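Local coordinates for PEPTIDE N-myristoyltransferase (Saccharomyces cerevisiae, PDB 1IIC), which catalyses the transfer of myristate from myristoyl-CoA to the amino-terminal glycine of protein and peptide substrates, at residues 51-54 with 58-61; 301-306 with 310-315. One frame throughout, in Å; residues are numbered along the deposited sequence.

Contact 1. Residues 51-54 with 58-61; sequences IDVD and QLED
Gln58 reaches back from the first turn of helix 56-69 to hold the backbone of Asp52, in a short-range contact between the loop that leaves strand 46-50 and the helix that follows it. Together they form a strand-loop-helix connection in the N-terminal half of the enzyme. One hydrogen bond joins the two segments: Asp52 N donates to Gln58 OE1 over 3.0 Å, nearly straight at 162° at the hydrogen. The amide NH stands above the carbonyl plane of the glutamine, about 47° out of it, and so does not meet a lone pair head on. With CG beside its own backbone N and the chain extended beyond it (chi2 175°), Gln58 brings its carboxamide up to the loop backbone, where OE1 also lies 3.7 Å from Ile51 CA.

Apolar contacts accompany this bond. The CG2 branch of Ile51 meets the aliphatic root of Gln58, 4.2 Å from its CB. The next residue, Leu59, lays its CD2 methyl against the loop, 3.7 Å from Val53 O, and the same methyl reaches Val53 CG1 at 4.2 Å; the two side chains run obliquely to each other. Leu59 and Val53 continue onto helix 84-91 through Phe87 and Leu91, while Ile51 packs on Phe115 of strand 112-125.

The chemistry is thus divided: a side-chain oxygen takes the NH of Asp52, while the neighbouring Ile51 still bonds through its backbone to His101 of strand 101-106. A single side-chain-to-backbone bond ties the helix start to the loop, with Ile51, Val53 and Leu59 packed beside it, which probably restrains the connection.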
loop_
_atom_site.group_PDB
_atom_site.type_symbol
_atom_site.label_atom_id
_atom_site.label_comp_id
_atom_site.label_asym_id
_atom_site.label_seq_id
_atom_site.Cartn_x
_atom_site.Cartn_y
_atom_site.Cartn_z
ATOM N N ILE A 51 12.431 10.803 -14.261
ATOM C CA ILE A 51 11.089 10.871 -14.827
ATOM C C ILE A 51 10.281 12.056 -14.315
ATOM O O ILE A 51 10.063 12.198 -13.112
ATOM C CB ILE A 51 10.282 9.588 -14.504
ATOM C CG1 ILE A 51 10.980 8.359 -15.096
ATOM C CG2 ILE A 51 8.869 9.714 -15.036
ATOM C CD1 ILE A 51 11.178 8.409 -16.602
ATOM N N ASP A 52 9.830 12.912 -15.227
ATOM C CA ASP A 52 9.013 14.043 -14.821
ATOM C C ASP A 52 7.555 13.619 -14.964
ATOM O O ASP A 52 7.031 13.516 -16.075
ATOM C CB ASP A 52 9.288 15.275 -15.690
ATOM C CG ASP A 52 8.415 16.461 -15.305
ATOM O OD1 ASP A 52 8.405 16.839 -14.110
ATOM O OD2 ASP A 52 7.738 17.014 -16.194
ATOM N N VAL A 53 6.919 13.361 -13.828
ATOM C CA VAL A 53 5.524 12.934 -13.789
ATOM C C VAL A 53 4.620 13.889 -14.561
ATOM O O VAL A 53 3.579 13.495 -15.087
ATOM C CB VAL A 53 5.033 12.831 -12.328
ATOM C CG1 VAL A 53 3.572 12.440 -12.289
ATOM C CG2 VAL A 53 5.866 11.810 -11.579
ATOM N N ASP A 54 5.037 15.148 -14.622
ATOM C CA ASP A 54 4.302 16.188 -15.324
ATOM C C ASP A 54 4.511 16.107 -16.835
ATOM O O ASP A 54 3.984 16.928 -17.581
ATOM C CB ASP A 54 4.733 17.558 -14.793
ATOM C CG ASP A 54 4.209 17.827 -13.392
ATOM O OD1 ASP A 54 4.841 18.606 -12.641
ATOM O OD2 ASP A 54 3.148 17.260 -13.048
ATOM N N GLN A 58 7.087 10.755 -20.736
ATOM C CA GLN A 58 7.890 10.136 -19.690
ATOM C C GLN A 58 7.053 9.322 -18.708
ATOM O O GLN A 58 7.351 8.154 -18.455
ATOM C CB GLN A 58 8.704 11.202 -18.957
ATOM C CG GLN A 58 9.879 11.722 -19.782
ATOM C CD GLN A 58 10.608 12.866 -19.106
ATOM O OE1 GLN A 58 11.071 12.742 -17.968
ATOM N NE2 GLN A 58 10.717 13.991 -19.809
ATOM N N LEU A 59 6.001 9.926 -18.165
ATOM C CA LEU A 59 5.154 9.201 -17.231
ATOM C C LEU A 59 4.651 7.947 -17.927
ATOM O O LEU A 59 4.536 6.892 -17.309
ATOM C CB LEU A 59 3.964 10.056 -16.780
ATOM C CG LEU A 59 3.022 9.316 -15.825
ATOM C CD1 LEU A 59 3.813 8.827 -14.619
ATOM C CD2 LEU A 59 1.882 10.225 -15.387
ATOM N N GLU A 60 4.374 8.071 -19.221
ATOM C CA GLU A 60 3.875 6.952 -20.014
ATOM C C GLU A 60 4.852 5.780 -20.061
ATOM O O GLU A 60 4.449 4.636 -19.886
ATOM C CB GLU A 60 3.547 7.408 -21.442
ATOM C CG GLU A 60 3.045 6.290 -22.350
ATOM C CD GLU A 60 2.708 6.779 -23.749
ATOM O OE1 GLU A 60 3.585 7.399 -24.394
ATOM O OE2 GLU A 60 1.566 6.540 -24.204
ATOM N N ASP A 61 6.130 6.055 -20.296
ATOM C CA ASP A 61 7.114 4.975 -20.340
ATOM C C ASP A 61 7.136 4.244 -19.001
ATOM O O ASP A 61 7.390 3.039 -18.949
ATOM C CB ASP A 61 8.521 5.505 -20.646
ATOM C CG ASP A 61 8.624 6.145 -22.018
ATOM O OD1 ASP A 61 7.997 5.631 -22.969
ATOM O OD2 ASP A 61 9.349 7.158 -22.141
#

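Contact 2. Residues 301-306 with 310-315; sequences FTILNN and KDLGIG
Phe301 and Leu312 form an antiparallel hydrogen-bonded pair near the turn of a beta hairpin, made by strands 290-303 and 311-322 of the C-terminal domain within the large mixed sheet. Both backbone bonds of this pair are present: Phe301 N donates a hydrogen bond to Leu312 O at 3.1 Å, in the carbonyl plane, and Leu312 N donates one back to Phe301 O at 3.0 Å. Closer to the turn, Ile303 N binds Lys310 O at 2.8 Å, although this donor sits well above the carbonyl plane. Between these bonds Thr302 faces Asp311 as a non-hydrogen-bonded pair, their side chains side by side and pointing the same way. Asp311 CA adds a CA-H...O contact to Phe301 O. At the turn, Asn306 OD1 accepts hydrogen bonds from the backbone N of Lys308 and Tyr309.

The apolar contacts gather on the face that carries Phe301 and Leu312. Ile303 sends CD1 to within 3.7 Å of Leu312 CB, the two side chains crossing at a slant. Phe301, its CG set beside the backbone N (chi1 -87°), offers one ring face to Ile314, whose extended chain (chi2 173°) brings its terminal methyl there. The ring also meets Phe80 edge-to-face and lies at a small interplanar angle to Phe78, so aromatic residues of strand 78-80 extend the cluster. Replacing Phe301 with alanine would probably leave the Ile314 methyl without its aromatic partner and open a gap beside Phe78 and Phe80. The CH-pi contact itself is close: Ile314 CD1 stands 3.5 Å from the Phe301 ring centroid, 18° off the ring normal, displaced toward the CG-CD1 side of the Phe301 ring.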
loop_
_atom_site.group_PDB
_atom_site.type_symbol
_atom_site.label_atom_id
_atom_site.label_comp_id
_atom_site.label_asym_id
_atom_site.label_seq_id
_atom_site.Cartn_x
_atom_site.Cartn_y
_atom_site.Cartn_z
ATOM N N PHE A 301 -6.520 -4.396 -13.299
ATOM C CA PHE A 301 -5.666 -5.338 -14.013
ATOM C C PHE A 301 -6.246 -5.394 -15.417
ATOM O O PHE A 301 -7.435 -5.156 -15.607
ATOM C CB PHE A 301 -5.767 -6.758 -13.429
ATOM C CG PHE A 301 -4.835 -7.030 -12.281
ATOM C CD1 PHE A 301 -4.911 -8.235 -11.598
ATOM C CD2 PHE A 301 -3.884 -6.099 -11.888
ATOM C CE1 PHE A 301 -4.051 -8.512 -10.531
ATOM C CE2 PHE A 301 -3.024 -6.365 -10.829
ATOM C CZ PHE A 301 -3.108 -7.573 -10.148
ATOM N N THR A 302 -5.410 -5.705 -16.399
ATOM C CA THR A 302 -5.887 -5.861 -17.768
ATOM C C THR A 302 -6.014 -7.375 -17.905
ATOM O O THR A 302 -5.127 -8.110 -17.466
ATOM C CB THR A 302 -4.867 -5.326 -18.813
ATOM O OG1 THR A 302 -4.824 -3.892 -18.760
ATOM C CG2 THR A 302 -5.260 -5.758 -20.221
ATOM N N ILE A 303 -7.117 -7.847 -18.476
ATOM C CA ILE A 303 -7.322 -9.285 -18.648
ATOM C C ILE A 303 -6.904 -9.670 -20.067
ATOM O O ILE A 303 -7.146 -8.922 -21.018
ATOM C CB ILE A 303 -8.806 -9.676 -18.414
ATOM C CG1 ILE A 303 -9.229 -9.278 -16.995
ATOM C CG2 ILE A 303 -8.997 -11.194 -18.598
ATOM C CD1 ILE A 303 -8.621 -10.138 -15.881
ATOM N N LEU A 304 -6.273 -10.832 -20.202
ATOM C CA LEU A 304 -5.801 -11.293 -21.504
ATOM C C LEU A 304 -6.461 -12.595 -21.941
ATOM O O LEU A 304 -6.883 -13.398 -21.111
ATOM C CB LEU A 304 -4.279 -11.504 -21.475
ATOM C CG LEU A 304 -3.349 -10.378 -20.994
ATOM C CD1 LEU A 304 -1.918 -10.890 -20.960
ATOM C CD2 LEU A 304 -3.452 -9.166 -21.917
ATOM N N ASN A 305 -6.546 -12.784 -23.255
ATOM C CA ASN A 305 -7.104 -13.997 -23.846
ATOM C C ASN A 305 -8.533 -14.363 -23.455
ATOM O O ASN A 305 -8.894 -15.537 -23.478
ATOM C CB ASN A 305 -6.181 -15.176 -23.531
ATOM C CG ASN A 305 -4.747 -14.920 -23.963
ATOM O OD1 ASN A 305 -3.804 -15.274 -23.258
ATOM N ND2 ASN A 305 -4.582 -14.307 -25.131
ATOM N N ASN A 306 -9.346 -13.375 -23.098
ATOM C CA ASN A 306 -10.724 -13.663 -22.738
ATOM C C ASN A 306 -11.665 -12.888 -23.637
ATOM O O ASN A 306 -11.556 -11.667 -23.766
ATOM C CB ASN A 306 -11.005 -13.320 -21.276
ATOM C CG ASN A 306 -12.348 -13.865 -20.802
ATOM O OD1 ASN A 306 -13.400 -13.494 -21.323
ATOM N ND2 ASN A 306 -12.310 -14.756 -19.822
ATOM N N LYS A 310 -11.905 -7.926 -20.539
ATOM C CA LYS A 310 -10.541 -7.507 -20.847
ATOM C C LYS A 310 -9.965 -6.635 -19.738
ATOM O O LYS A 310 -8.834 -6.163 -19.840
ATOM C CB LYS A 310 -10.481 -6.761 -22.181
ATOM C CG LYS A 310 -10.839 -7.629 -23.382
ATOM C CD LYS A 310 -10.303 -7.038 -24.684
ATOM C CE LYS A 310 -10.665 -5.561 -24.829
ATOM N NZ LYS A 310 -12.114 -5.305 -24.576
ATOM N N ASP A 311 -10.747 -6.444 -18.678
ATOM C CA ASP A 311 -10.342 -5.632 -17.532
ATOM C C ASP A 311 -10.976 -6.163 -16.257
ATOM O O ASP A 311 -12.090 -6.681 -16.283
ATOM C CB ASP A 311 -10.763 -4.177 -17.742
ATOM C CG ASP A 311 -9.962 -3.496 -18.837
ATOM O OD1 ASP A 311 -8.777 -3.177 -18.597
ATOM O OD2 ASP A 311 -10.509 -3.295 -19.943
ATOM N N LEU A 312 -10.264 -6.030 -15.142
ATOM C CA LEU A 312 -10.754 -6.489 -13.848
ATOM C C LEU A 312 -10.599 -5.376 -12.819
ATOM O O LEU A 312 -9.489 -4.900 -12.590
ATOM C CB LEU A 312 -9.959 -7.711 -13.386
ATOM C CG LEU A 312 -10.367 -8.349 -12.057
ATOM C CD1 LEU A 312 -11.789 -8.880 -12.149
ATOM C CD2 LEU A 312 -9.403 -9.479 -11.733
ATOM N N GLY A 313 -11.712 -4.971 -12.211
ATOM C CA GLY A 313 -11.689 -3.917 -11.214
ATOM C C GLY A 313 -11.172 -4.411 -9.878
ATOM O O GLY A 313 -11.633 -5.420 -9.344
ATOM N N ILE A 314 -10.200 -3.704 -9.326
ATOM C CA ILE A 314 -9.631 -4.113 -8.054
ATOM C C ILE A 314 -9.564 -2.940 -7.091
ATOM O O ILE A 314 -8.853 -1.959 -7.332
ATOM C CB ILE A 314 -8.220 -4.697 -8.258
ATOM C CG1 ILE A 314 -8.288 -5.838 -9.281
ATOM C CG2 ILE A 314 -7.683 -5.210 -6.943
ATOM C CD1 ILE A 314 -6.947 -6.388 -9.705
ATOM N N GLY A 315 -10.330 -3.038 -6.008
ATOM C CA GLY A 315 -10.332 -1.985 -5.016
ATOM C C GLY A 315 -9.468 -2.436 -3.862
ATOM O O GLY A 315 -9.493 -3.615 -3.515
#

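In the fold
The two contacts share no strand or helix: contact 1 belongs to the N-terminal domain and contact 2 to the C-terminal one, with centres 24 Å apart and nearest atoms about 13 Å apart. Each links parts of the chain close in sequence. Contact 1 is buried, and a side-chain amide does the polar work. Contact 2 is partly buried; its polar part is backbone bonding between strands, and packing on the Phe301 face adds to it, with buried aromatic and aliphatic residues there and exposed Lys310 and Asp311 toward the turn. The bound myristoyl-CoA lies about 10 Å from the side chain of Phe301.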